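Local coordinates for protein choline kinase (PDB 3MES) that probably catalyses the ATP-dependent phosphorylation of choline, and perhaps of ethanolamine, at residues G56-G64 against I140-I148; K254-L262 against I352-F363. All coordinates share one frame; numbering follows the deposited sequence.

Interaction 1: G56-G64 against I140-I148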
ATOM      1  N   GLY B  56      31.534 -19.020   4.296  1.00 25.06           N
ATOM      2  CA  GLY B  56      32.665 -18.241   4.786  1.00 24.74           C
ATOM      3  C   GLY B  56      32.512 -16.775   4.422  1.00 24.45           C
ATOM      4  O   GLY B  56      32.743 -15.892   5.245  1.00 24.53           O
ATOM      5  N   ILE B  57      32.114 -16.521   3.180  1.00 24.23           N
ATOM      6  CA  ILE B  57      31.906 -15.160   2.700  1.00 23.88           C
ATOM      7  C   ILE B  57      30.782 -14.461   3.460  1.00 23.80           C
ATOM      8  O   ILE B  57      30.846 -13.256   3.704  1.00 23.71           O
ATOM      9  CB  ILE B  57      31.598 -15.144   1.190  1.00 23.88           C
ATOM     10  CG1 ILE B  57      32.859 -15.493   0.393  1.00 23.72           C
ATOM     11  CG2 ILE B  57      31.047 -13.786   0.766  1.00 23.65           C
ATOM     12  CD1 ILE B  57      32.629 -15.644  -1.098  1.00 23.44           C
ATOM     13  N   CYS B  58      29.761 -15.223   3.842  1.00 23.69           N
ATOM     14  CA  CYS B  58      28.610 -14.673   4.552  1.00 23.57           C
ATOM     15  C   CYS B  58      28.923 -14.311   6.004  1.00 23.68           C
ATOM     16  O   CYS B  58      28.595 -13.214   6.459  1.00 23.52           O
ATOM     17  CB  CYS B  58      27.420 -15.636   4.491  1.00 23.50           C
ATOM     18  SG  CYS B  58      26.605 -15.738   2.871  1.00 23.10           S
ATOM     19  N   ARG B  59      29.556 -15.228   6.733  1.00 23.85           N
ATOM     20  CA  ARG B  59      29.841 -14.986   8.144  1.00 24.06           C
ATOM     21  C   ARG B  59      30.807 -13.820   8.306  1.00 24.20           C
ATOM     22  O   ARG B  59      30.825 -13.154   9.340  1.00 24.32           O
ATOM     23  CB  ARG B  59      30.412 -16.233   8.826  1.00 24.07           C
ATOM     24  CG  ARG B  59      30.130 -17.531   8.106  1.00 24.30           C
ATOM     25  CD  ARG B  59      29.696 -18.637   9.061  1.00 24.52           C
ATOM     26  NE  ARG B  59      30.223 -18.487  10.417  1.00 25.05           N
ATOM     27  CZ  ARG B  59      31.411 -18.928  10.820  1.00 24.69           C
ATOM     28  NH1 ARG B  59      32.226 -19.540   9.968  1.00 24.86           N
ATOM     29  NH2 ARG B  59      31.789 -18.750  12.078  1.00 24.77           N
ATOM     30  N   LYS B  60      31.603 -13.573   7.272  1.00 24.36           N
ATOM     31  CA  LYS B  60      32.643 -12.555   7.332  1.00 24.51           C
ATOM     32  C   LYS B  60      32.109 -11.157   7.038  1.00 24.45           C
ATOM     33  O   LYS B  60      32.654 -10.161   7.515  1.00 24.44           O
ATOM     34  CB  LYS B  60      33.771 -12.899   6.356  1.00 24.56           C
ATOM     35  CG  LYS B  60      34.858 -11.845   6.267  1.00 25.01           C
ATOM     36  CD  LYS B  60      35.969 -12.278   5.323  1.00 25.95           C
ATOM     37  CE  LYS B  60      37.120 -11.283   5.329  1.00 26.50           C
ATOM     38  NZ  LYS B  60      38.280 -11.782   4.538  1.00 27.33           N
ATOM     39  N   ASN B  61      31.038 -11.086   6.257  1.00 24.41           N
ATOM     40  CA  ASN B  61      30.551  -9.807   5.754  1.00 24.35           C
ATOM     41  C   ASN B  61      29.166  -9.413   6.257  1.00 24.32           C
ATOM     42  O   ASN B  61      28.804  -8.237   6.234  1.00 24.45           O
ATOM     43  CB  ASN B  61      30.579  -9.807   4.224  1.00 24.36           C
ATOM     44  CG  ASN B  61      31.984  -9.943   3.669  1.00 24.68           C
ATOM     45  OD1 ASN B  61      32.751  -8.981   3.649  1.00 25.20           O
ATOM     46  ND2 ASN B  61      32.330 -11.144   3.215  1.00 24.82           N
ATOM     47  N   ILE B  62      28.392 -10.393   6.712  1.00 24.30           N
ATOM     48  CA  ILE B  62      27.046 -10.125   7.211  1.00 24.19           C
ATOM     49  C   ILE B  62      27.052  -9.871   8.714  1.00 24.27           C
ATOM     50  O   ILE B  62      27.305 -10.782   9.497  1.00 24.24           O
ATOM     51  CB  ILE B  62      26.089 -11.295   6.921  1.00 24.18           C
ATOM     52  CG1 ILE B  62      26.150 -11.692   5.445  1.00 23.86           C
ATOM     53  CG2 ILE B  62      24.668 -10.933   7.334  1.00 24.19           C
ATOM     54  CD1 ILE B  62      25.270 -12.872   5.100  1.00 23.30           C
ATOM     55  N   PRO B  63      26.757  -8.630   9.121  1.00 24.42           N
ATOM     56  CA  PRO B  63      26.747  -8.265  10.533  1.00 24.55           C
ATOM     57  C   PRO B  63      25.978  -9.277  11.378  1.00 24.70           C
ATOM     58  O   PRO B  63      24.834  -9.602  11.064  1.00 24.79           O
ATOM     59  CB  PRO B  63      26.022  -6.917  10.538  1.00 24.53           C
ATOM     60  CG  PRO B  63      26.312  -6.338   9.201  1.00 24.43           C
ATOM     61  CD  PRO B  63      26.378  -7.501   8.251  1.00 24.46           C
ATOM     62  N   GLY B  64      26.612  -9.773  12.437  1.00 24.88           N
ATOM     63  CA  GLY B  64      25.970 -10.702  13.359  1.00 25.06           C
ATOM     64  C   GLY B  64      26.247 -12.164  13.058  1.00 25.29           C
ATOM     65  O   GLY B  64      26.072 -13.029  13.921  1.00 25.27           O
ATOM     66  N   ILE B 140      24.220  -5.804   1.238  1.00 20.79           N
ATOM     67  CA  ILE B 140      24.955  -6.020   2.476  1.00 21.00           C
ATOM     68  C   ILE B 140      26.455  -6.122   2.211  1.00 21.30           C
ATOM     69  O   ILE B 140      27.269  -5.634   2.995  1.00 21.39           O
ATOM     70  CB  ILE B 140      24.458  -7.282   3.203  1.00 20.95           C
ATOM     71  CG1 ILE B 140      22.971  -7.139   3.539  1.00 20.57           C
ATOM     72  CG2 ILE B 140      25.278  -7.538   4.461  1.00 20.93           C
ATOM     73  CD1 ILE B 140      22.316  -8.419   3.994  1.00 20.31           C
ATOM     74  N   ALA B 141      26.812  -6.755   1.100  1.00 21.65           N
ATOM     75  CA  ALA B 141      28.204  -6.849   0.674  1.00 21.96           C
ATOM     76  C   ALA B 141      28.281  -6.804  -0.847  1.00 22.25           C
ATOM     77  O   ALA B 141      27.481  -7.440  -1.537  1.00 22.32           O
ATOM     78  CB  ALA B 141      28.844  -8.118   1.208  1.00 21.95           C
ATOM     79  N   ASP B 142      29.247  -6.052  -1.364  1.00 22.61           N
ATOM     80  CA  ASP B 142      29.346  -5.809  -2.798  1.00 23.00           C
ATOM     81  C   ASP B 142      30.759  -6.055  -3.328  1.00 23.22           C
ATOM     82  O   ASP B 142      31.683  -5.304  -3.022  1.00 23.15           O
ATOM     83  CB  ASP B 142      28.911  -4.371  -3.109  1.00 23.03           C
ATOM     84  CG  ASP B 142      28.975  -4.046  -4.588  1.00 23.31           C
ATOM     85  OD1 ASP B 142      29.603  -4.818  -5.341  1.00 23.97           O
ATOM     86  OD2 ASP B 142      28.401  -3.016  -4.999  1.00 23.71           O
ATOM     87  N   PHE B 143      30.916  -7.111  -4.123  1.00 23.56           N
ATOM     88  CA  PHE B 143      32.197  -7.408  -4.764  1.00 23.93           C
ATOM     89  C   PHE B 143      32.034  -7.668  -6.261  1.00 24.19           C
ATOM     90  O   PHE B 143      30.918  -7.839  -6.750  1.00 24.41           O
ATOM     91  CB  PHE B 143      32.903  -8.585  -4.080  1.00 23.87           C
ATOM     92  CG  PHE B 143      31.996  -9.741  -3.764  1.00 24.00           C
ATOM     93  CD1 PHE B 143      31.867 -10.802  -4.647  1.00 24.01           C
ATOM     94  CD2 PHE B 143      31.276  -9.769  -2.580  1.00 24.01           C
ATOM     95  CE1 PHE B 143      31.035 -11.868  -4.359  1.00 24.01           C
ATOM     96  CE2 PHE B 143      30.441 -10.833  -2.285  1.00 24.38           C
ATOM     97  CZ  PHE B 143      30.320 -11.885  -3.176  1.00 24.31           C
ATOM     98  N   PRO B 144      33.156  -7.698  -6.991  1.00 24.37           N
ATOM     99  CA  PRO B 144      33.180  -7.825  -8.448  1.00 24.46           C
ATOM    100  C   PRO B 144      32.422  -9.040  -8.983  1.00 24.55           C
ATOM    101  O   PRO B 144      31.663  -8.911  -9.943  1.00 24.63           O
ATOM    102  CB  PRO B 144      34.673  -7.956  -8.761  1.00 24.49           C
ATOM    103  CG  PRO B 144      35.352  -7.260  -7.627  1.00 24.57           C
ATOM    104  CD  PRO B 144      34.510  -7.563  -6.425  1.00 24.42           C
ATOM    105  N   GLU B 145      32.624 -10.205  -8.375  1.00 24.58           N
ATOM    106  CA  GLU B 145      32.015 -11.432  -8.885  1.00 24.66           C
ATOM    107  C   GLU B 145      30.610 -11.708  -8.351  1.00 24.50           C
ATOM    108  O   GLU B 145      30.013 -12.730  -8.683  1.00 24.65           O
ATOM    109  CB  GLU B 145      32.924 -12.640  -8.637  1.00 24.77           C
ATOM    110  CG  GLU B 145      33.652 -12.612  -7.311  1.00 25.28           C
ATOM    111  CD  GLU B 145      34.861 -11.701  -7.339  1.00 25.82           C
ATOM    112  OE1 GLU B 145      34.943 -10.797  -6.481  1.00 26.15           O
ATOM    113  OE2 GLU B 145      35.724 -11.885  -8.226  1.00 25.84           O
ATOM    114  N   GLY B 146      30.079 -10.807  -7.531  1.00 24.32           N
ATOM    115  CA  GLY B 146      28.741 -11.000  -6.976  1.00 24.01           C
ATOM    116  C   GLY B 146      28.361  -9.985  -5.916  1.00 23.82           C
ATOM    117  O   GLY B 146      28.942  -8.902  -5.842  1.00 23.88           O
ATOM    118  N   ARG B 147      27.375 -10.337  -5.095  1.00 23.53           N
ATOM    119  CA  ARG B 147      26.941  -9.465  -4.007  1.00 23.19           C
ATOM    120  C   ARG B 147      26.003 -10.178  -3.042  1.00 23.08           C
ATOM    121  O   ARG B 147      25.384 -11.184  -3.388  1.00 23.06           O
ATOM    122  CB  ARG B 147      26.277  -8.197  -4.556  1.00 23.10           C
ATOM    123  CG  ARG B 147      24.995  -8.432  -5.348  1.00 22.59           C
ATOM    124  CD  ARG B 147      24.378  -7.102  -5.760  1.00 21.56           C
ATOM    125  NE  ARG B 147      23.048  -7.244  -6.348  1.00 20.55           N
ATOM    126  CZ  ARG B 147      22.756  -6.973  -7.616  1.00 19.76           C
ATOM    127  NH1 ARG B 147      23.702  -6.546  -8.442  1.00 19.41           N
ATOM    128  NH2 ARG B 147      21.517  -7.124  -8.060  1.00 19.42           N
ATOM    129  N   ILE B 148      25.918  -9.658  -1.823  1.00 23.02           N
ATOM    130  CA  ILE B 148      24.991 -10.171  -0.823  1.00 22.91           C
ATOM    131  C   ILE B 148      23.843  -9.183  -0.655  1.00 22.93           C
ATOM    132  O   ILE B 148      24.057  -8.029  -0.287  1.00 22.89           O
ATOM    133  CB  ILE B 148      25.683 -10.372   0.539  1.00 22.87           C
ATOM    134  CG1 ILE B 148      26.862 -11.337   0.406  1.00 22.96           C
ATOM    135  CG2 ILE B 148      24.693 -10.884   1.574  1.00 22.74           C
ATOM    136  CD1 ILE B 148      27.628 -11.544   1.700  1.00 22.69           C
TER
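The Phe143 ring has Gly146 O and Arg147 N of its own hairpin over one face, both displaced toward the rim, while Ile57 of the facing helix reaches it obliquely, CG2 lying 4.3 Å from Phe143 CE2. The second flat group, the Asn61 amide, turns back to Ile57 O, one turn earlier in the chain. With CG beside the backbone N (chi1 -63°), Asn61 ND2 donates to a lone pair of Ile57 O at 2.6 Å, with that oxygen almost in the amide plane and the bond nearly straight (163°). This bond turns the amide nitrogen back to its own segment, and the methylene meets the strand: Asn61 CB is 3.9 Å from Ala141 CB, a residue small enough to let the backbones come close. Ile148 fills the middle of the contact. Its CD1 lies 4.0 Å from Ile62 CG1 and also touches Ile57 CG2. The Ile148 CG2 branch is 4.1 Å from Ile62 CD1. Beyond Asn61 and Ile62, Pro63 CD packs 3.9 Å from Ile140 CG2. Ile140 and Ala141 both face Ile148 in a classic beta bulge, which brings both to the helix side. Phe107 and Ile105 of the neighbouring strand 104-109 extend this apolar layer. No hydrogen bond joins the two segments; branched aliphatic groups and one aromatic ring hold the N-terminal helix against the sheet by shape and exclusion of water.

Interaction 2: K254-L262 against I352-F363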
ATOM      1  N   LYS B 254       4.675  15.959 -23.178  1.00 26.90           N
ATOM      2  CA  LYS B 254       4.449  15.948 -21.734  1.00 26.72           C
ATOM      3  C   LYS B 254       3.445  17.023 -21.330  1.00 26.44           C
ATOM      4  O   LYS B 254       2.673  16.845 -20.388  1.00 26.44           O
ATOM      5  CB  LYS B 254       5.763  16.150 -20.971  1.00 26.78           C
ATOM      6  CG  LYS B 254       5.575  16.355 -19.475  1.00 27.10           C
ATOM      7  CD  LYS B 254       6.885  16.713 -18.793  1.00 28.06           C
ATOM      8  CE  LYS B 254       7.931  15.632 -19.014  1.00 28.50           C
ATOM      9  NZ  LYS B 254       9.264  16.025 -18.476  1.00 29.30           N
ATOM     10  N   LEU B 255       3.463  18.145 -22.041  1.00 26.11           N
ATOM     11  CA  LEU B 255       2.534  19.234 -21.764  1.00 25.79           C
ATOM     12  C   LEU B 255       1.083  18.798 -21.925  1.00 25.39           C
ATOM     13  O   LEU B 255       0.179  19.413 -21.364  1.00 25.42           O
ATOM     14  CB  LEU B 255       2.823  20.438 -22.665  1.00 25.80           C
ATOM     15  CG  LEU B 255       3.667  21.562 -22.057  1.00 26.12           C
ATOM     16  CD1 LEU B 255       4.813  21.007 -21.218  1.00 26.47           C
ATOM     17  CD2 LEU B 255       4.188  22.488 -23.145  1.00 26.38           C
ATOM     18  N   TYR B 256       0.866  17.732 -22.687  1.00 24.95           N
ATOM     19  CA  TYR B 256      -0.488  17.271 -22.985  1.00 24.58           C
ATOM     20  C   TYR B 256      -0.956  16.144 -22.072  1.00 24.19           C
ATOM     21  O   TYR B 256      -2.156  15.965 -21.870  1.00 24.15           O
ATOM     22  CB  TYR B 256      -0.593  16.837 -24.446  1.00 24.66           C
ATOM     23  CG  TYR B 256      -0.554  17.990 -25.420  1.00 24.81           C
ATOM     24  CD1 TYR B 256      -1.721  18.641 -25.798  1.00 24.79           C
ATOM     25  CD2 TYR B 256       0.648  18.430 -25.958  1.00 25.04           C
ATOM     26  CE1 TYR B 256      -1.691  19.696 -26.687  1.00 24.94           C
ATOM     27  CE2 TYR B 256       0.689  19.484 -26.848  1.00 25.15           C
ATOM     28  CZ  TYR B 256      -0.486  20.114 -27.207  1.00 25.12           C
ATOM     29  OH  TYR B 256      -0.457  21.165 -28.093  1.00 25.38           O
ATOM     30  N   SER B 257      -0.009  15.387 -21.525  1.00 23.70           N
ATOM     31  CA  SER B 257      -0.337  14.259 -20.658  1.00 23.17           C
ATOM     32  C   SER B 257       0.909  13.696 -19.987  1.00 22.81           C
ATOM     33  O   SER B 257       1.927  13.476 -20.644  1.00 22.83           O
ATOM     34  CB  SER B 257      -1.036  13.158 -21.457  1.00 23.16           C
ATOM     35  OG  SER B 257      -1.223  11.995 -20.667  1.00 23.14           O
ATOM     36  N   PRO B 258       0.835  13.466 -18.668  1.00 22.41           N
ATOM     37  CA  PRO B 258       1.959  12.884 -17.937  1.00 22.09           C
ATOM     38  C   PRO B 258       2.293  11.482 -18.444  1.00 21.80           C
ATOM     39  O   PRO B 258       3.222  10.850 -17.948  1.00 21.79           O
ATOM     40  CB  PRO B 258       1.453  12.836 -16.493  1.00 22.12           C
ATOM     41  CG  PRO B 258       0.392  13.894 -16.428  1.00 22.24           C
ATOM     42  CD  PRO B 258      -0.267  13.860 -17.773  1.00 22.35           C
ATOM     43  N   ALA B 259       1.539  11.001 -19.427  1.00 21.36           N
ATOM     44  CA  ALA B 259       1.856   9.731 -20.068  1.00 20.93           C
ATOM     45  C   ALA B 259       3.198   9.838 -20.786  1.00 20.63           C
ATOM     46  O   ALA B 259       3.946   8.863 -20.888  1.00 20.52           O
ATOM     47  CB  ALA B 259       0.762   9.339 -21.044  1.00 20.84           C
ATOM     48  N   PHE B 260       3.499  11.034 -21.281  1.00 20.23           N
ATOM     49  CA  PHE B 260       4.739  11.265 -22.012  1.00 19.90           C
ATOM     50  C   PHE B 260       5.773  11.929 -21.107  1.00 19.64           C
ATOM     51  O   PHE B 260       6.757  12.506 -21.566  1.00 19.66           O
ATOM     52  CB  PHE B 260       4.471  12.092 -23.269  1.00 19.82           C
ATOM     53  CG  PHE B 260       3.523  11.429 -24.233  1.00 19.71           C
ATOM     54  CD1 PHE B 260       3.980  10.489 -25.140  1.00 19.82           C
ATOM     55  CD2 PHE B 260       2.175  11.738 -24.223  1.00 19.72           C
ATOM     56  CE1 PHE B 260       3.111   9.876 -26.026  1.00 19.65           C
ATOM     57  CE2 PHE B 260       1.301  11.130 -25.105  1.00 19.64           C
ATOM     58  CZ  PHE B 260       1.771  10.198 -26.007  1.00 19.63           C
ATOM     59  N   SER B 261       5.531  11.834 -19.809  1.00 19.28           N
ATOM     60  CA  SER B 261       6.467  12.327 -18.819  1.00 19.03           C
ATOM     61  C   SER B 261       7.703  11.433 -18.807  1.00 18.67           C
ATOM     62  O   SER B 261       7.609  10.224 -19.037  1.00 18.63           O
ATOM     63  CB  SER B 261       5.803  12.335 -17.444  1.00 19.03           C
ATOM     64  OG  SER B 261       6.631  12.957 -16.482  1.00 19.80           O
ATOM     65  N   LEU B 262       8.862  12.027 -18.553  1.00 18.16           N
ATOM     66  CA  LEU B 262      10.102  11.265 -18.490  1.00 17.75           C
ATOM     67  C   LEU B 262      10.408  10.858 -17.058  1.00 17.39           C
ATOM     68  O   LEU B 262      10.654  11.706 -16.201  1.00 17.35           O
ATOM     69  CB  LEU B 262      11.260  12.064 -19.086  1.00 17.77           C
ATOM     70  CG  LEU B 262      11.152  12.266 -20.596  1.00 17.76           C
ATOM     71  CD1 LEU B 262      12.391  12.959 -21.142  1.00 17.72           C
ATOM     72  CD2 LEU B 262      10.935  10.925 -21.279  1.00 17.78           C
ATOM     73  N   ILE B 352      -7.501  14.933 -16.531  1.00 23.20           N
ATOM     74  CA  ILE B 352      -6.111  14.498 -16.627  1.00 22.96           C
ATOM     75  C   ILE B 352      -6.003  12.973 -16.619  1.00 22.89           C
ATOM     76  O   ILE B 352      -5.073  12.403 -17.187  1.00 22.84           O
ATOM     77  CB  ILE B 352      -5.247  15.093 -15.494  1.00 22.96           C
ATOM     78  CG1 ILE B 352      -3.771  14.772 -15.722  1.00 22.72           C
ATOM     79  CG2 ILE B 352      -5.705  14.577 -14.136  1.00 22.87           C
ATOM     80  CD1 ILE B 352      -2.852  15.398 -14.697  1.00 22.87           C
ATOM     81  N   VAL B 353      -6.962  12.315 -15.976  1.00 22.78           N
ATOM     82  CA  VAL B 353      -6.989  10.857 -15.948  1.00 22.69           C
ATOM     83  C   VAL B 353      -7.566  10.300 -17.249  1.00 22.59           C
ATOM     84  O   VAL B 353      -6.978   9.417 -17.873  1.00 22.63           O
ATOM     85  CB  VAL B 353      -7.796  10.328 -14.751  1.00 22.64           C
ATOM     86  CG1 VAL B 353      -8.013   8.830 -14.879  1.00 22.67           C
ATOM     87  CG2 VAL B 353      -7.084  10.660 -13.448  1.00 22.61           C
ATOM     88  N   HIS B 354      -8.717  10.827 -17.652  1.00 22.44           N
ATOM     89  CA  HIS B 354      -9.353  10.429 -18.900  1.00 22.26           C
ATOM     90  C   HIS B 354      -8.368  10.481 -20.063  1.00 21.81           C
ATOM     91  O   HIS B 354      -8.292   9.552 -20.861  1.00 21.84           O
ATOM     92  CB  HIS B 354     -10.557  11.329 -19.186  1.00 22.49           C
ATOM     93  CG  HIS B 354     -11.279  10.996 -20.455  1.00 23.32           C
ATOM     94  ND1 HIS B 354     -10.954  11.566 -21.669  1.00 24.13           N
ATOM     95  CD2 HIS B 354     -12.321  10.163 -20.696  1.00 24.10           C
ATOM     96  CE1 HIS B 354     -11.759  11.095 -22.604  1.00 24.28           C
ATOM     97  NE2 HIS B 354     -12.599  10.241 -22.041  1.00 24.65           N
ATOM     98  N   ILE B 355      -7.614  11.570 -20.155  1.00 21.39           N
ATOM     99  CA  ILE B 355      -6.638  11.735 -21.227  1.00 20.92           C
ATOM    100  C   ILE B 355      -5.480  10.746 -21.113  1.00 20.72           C
ATOM    101  O   ILE B 355      -5.120  10.084 -22.088  1.00 20.71           O
ATOM    102  CB  ILE B 355      -6.072  13.164 -21.259  1.00 20.83           C
ATOM    103  CG1 ILE B 355      -7.131  14.147 -21.756  1.00 20.82           C
ATOM    104  CG2 ILE B 355      -4.842  13.229 -22.149  1.00 20.74           C
ATOM    105  CD1 ILE B 355      -6.628  15.567 -21.882  1.00 20.79           C
ATOM    106  N   MET B 356      -4.898  10.652 -19.922  1.00 20.27           N
ATOM    107  CA  MET B 356      -3.731   9.803 -19.717  1.00 20.01           C
ATOM    108  C   MET B 356      -4.063   8.329 -19.909  1.00 19.91           C
ATOM    109  O   MET B 356      -3.252   7.562 -20.425  1.00 19.86           O
ATOM    110  CB  MET B 356      -3.120  10.030 -18.331  1.00 19.86           C
ATOM    111  CG  MET B 356      -1.924   9.139 -18.045  1.00 19.38           C
ATOM    112  SD  MET B 356      -1.045   9.581 -16.536  1.00 18.73           S
ATOM    113  CE  MET B 356       0.275   8.370 -16.548  1.00 19.11           C
ATOM    114  N   THR B 357      -5.260   7.936 -19.493  1.00 19.78           N
ATOM    115  CA  THR B 357      -5.677   6.547 -19.624  1.00 19.77           C
ATOM    116  C   THR B 357      -5.666   6.096 -21.082  1.00 19.71           C
ATOM    117  O   THR B 357      -5.181   5.012 -21.401  1.00 19.71           O
ATOM    118  CB  THR B 357      -7.072   6.317 -19.028  1.00 19.76           C
ATOM    119  OG1 THR B 357      -7.071   6.712 -17.651  1.00 19.81           O
ATOM    120  CG2 THR B 357      -7.452   4.848 -19.127  1.00 19.62           C
ATOM    121  N   LYS B 358      -6.199   6.931 -21.968  1.00 19.62           N
ATOM    122  CA  LYS B 358      -6.261   6.583 -23.383  1.00 19.56           C
ATOM    123  C   LYS B 358      -4.892   6.720 -24.045  1.00 19.29           C
ATOM    124  O   LYS B 358      -4.567   5.989 -24.980  1.00 19.26           O
ATOM    125  CB  LYS B 358      -7.319   7.425 -24.106  1.00 19.65           C
ATOM    126  CG  LYS B 358      -7.021   8.912 -24.139  1.00 20.20           C
ATOM    127  CD  LYS B 358      -8.303   9.743 -24.197  1.00 20.96           C
ATOM    128  CE  LYS B 358      -9.051   9.540 -25.505  1.00 21.27           C
ATOM    129  NZ  LYS B 358     -10.153  10.535 -25.662  1.00 21.91           N
ATOM    130  N   ALA B 359      -4.090   7.655 -23.548  1.00 19.10           N
ATOM    131  CA  ALA B 359      -2.730   7.833 -24.045  1.00 18.93           C
ATOM    132  C   ALA B 359      -1.865   6.625 -23.695  1.00 18.78           C
ATOM    133  O   ALA B 359      -1.068   6.164 -24.513  1.00 18.74           O
ATOM    134  CB  ALA B 359      -2.117   9.109 -23.481  1.00 18.93           C
ATOM    135  N   VAL B 360      -2.030   6.116 -22.477  1.00 18.47           N
ATOM    136  CA  VAL B 360      -1.264   4.963 -22.015  1.00 18.29           C
ATOM    137  C   VAL B 360      -1.532   3.733 -22.876  1.00 18.23           C
ATOM    138  O   VAL B 360      -0.678   2.855 -23.001  1.00 18.20           O
ATOM    139  CB  VAL B 360      -1.585   4.620 -20.546  1.00 18.21           C
ATOM    140  CG1 VAL B 360      -1.031   3.254 -20.190  1.00 18.09           C
ATOM    141  CG2 VAL B 360      -1.034   5.683 -19.618  1.00 17.82           C
ATOM    142  N   GLU B 361      -2.723   3.673 -23.462  1.00 18.15           N
ATOM    143  CA  GLU B 361      -3.097   2.552 -24.321  1.00 18.01           C
ATOM    144  C   GLU B 361      -2.138   2.407 -25.498  1.00 17.86           C
ATOM    145  O   GLU B 361      -1.827   1.298 -25.927  1.00 17.84           O
ATOM    146  CB  GLU B 361      -4.531   2.715 -24.828  1.00 17.98           C
ATOM    147  CG  GLU B 361      -5.589   2.362 -23.798  1.00 18.15           C
ATOM    148  CD  GLU B 361      -5.511   0.908 -23.367  1.00 18.61           C
ATOM    149  OE1 GLU B 361      -4.982   0.642 -22.269  1.00 18.12           O
ATOM    150  OE2 GLU B 361      -5.965   0.031 -24.133  1.00 18.88           O
ATOM    151  N   VAL B 362      -1.672   3.537 -26.017  1.00 17.74           N
ATOM    152  CA  VAL B 362      -0.756   3.535 -27.151  1.00 17.63           C
ATOM    153  C   VAL B 362       0.523   2.768 -26.830  1.00 17.37           C
ATOM    154  O   VAL B 362       1.014   1.993 -27.647  1.00 17.30           O
ATOM    155  CB  VAL B 362      -0.391   4.972 -27.575  1.00 17.69           C
ATOM    156  CG1 VAL B 362       0.880   4.973 -28.414  1.00 17.91           C
ATOM    157  CG2 VAL B 362      -1.549   5.615 -28.326  1.00 17.83           C
ATOM    158  N   PHE B 363       1.055   2.987 -25.632  1.00 17.16           N
ATOM    159  CA  PHE B 363       2.307   2.361 -25.224  1.00 16.95           C
ATOM    160  C   PHE B 363       2.205   0.846 -25.061  1.00 16.98           C
ATOM    161  O   PHE B 363       3.212   0.180 -24.821  1.00 17.13           O
ATOM    162  CB  PHE B 363       2.821   2.991 -23.926  1.00 16.89           C
ATOM    163  CG  PHE B 363       3.388   4.370 -24.107  1.00 16.55           C
ATOM    164  CD1 PHE B 363       4.708   4.544 -24.492  1.00 16.08           C
ATOM    165  CD2 PHE B 363       2.604   5.491 -23.890  1.00 16.18           C
ATOM    166  CE1 PHE B 363       5.235   5.812 -24.661  1.00 15.92           C
ATOM    167  CE2 PHE B 363       3.126   6.762 -24.055  1.00 15.93           C
ATOM    168  CZ  PHE B 363       4.442   6.923 -24.440  1.00 15.65           C
TER
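Within the helix that presents Met356 to Ala259, the carbonyl O of Val353 is gripped twice: by Thr357 N at 2.8 Å and by Thr357 OG1 at 2.7 Å, the hydroxyl standing well out of the carbonyl plane. Thr357 points away from the loop and its hydroxyl is satisfied there; the flank toward residues 256-260 is largely apolar. Met356, with CG anti to N (chi1 178°) and its chain extended, runs past Ala259 to Pro258: CG is 4.0 Å from Ala259 CB, and SD is 4.1 Å from Pro258 CB. Two small residues meet methyl to methyl, Ala259 CB lying 3.8 Å from Ala359 CB. Around them, Ile355 CG2 covers Ser257 CB, and Ile352 CD1 lies 4.0 Å from Pro258 CG, the rigid ring and the aliphatic chain crossing near a right angle. At the other end the rings of Phe260 and Phe363 meet obliquely, planes 54° apart, with CE1 of Phe260 3.6 Å from CZ of Phe363. Helix 294-303 also packs on Met356, Val360 and Phe363. Such loop-on-helix packing belongs to the hydrophobic core of the mainly helical C-terminal lobe of the kinase-like fold.

How the interactions relate
The two contacts lie on opposite sides of the chain's centre, their own centres about 43 Å apart and their nearest atoms about 23 Å apart. They come in series along the chain and share no helix or strand. Interaction 1 joins helix 51-61 to the five-stranded antiparallel sheet of the N-terminal lobe; strand 146-150 itself ends in the ADP-binding residues Glu149 and Glu150. Interaction 2 is a buried contact in the helical lobe, away from the annotated sites, although the loop 254-262 runs on into strand 262-265, just before Asp268 of the ligand pocket. Each thus lies within one lobe, and neither contact spans the two lobes between which kinases of this fold bind their nucleotide.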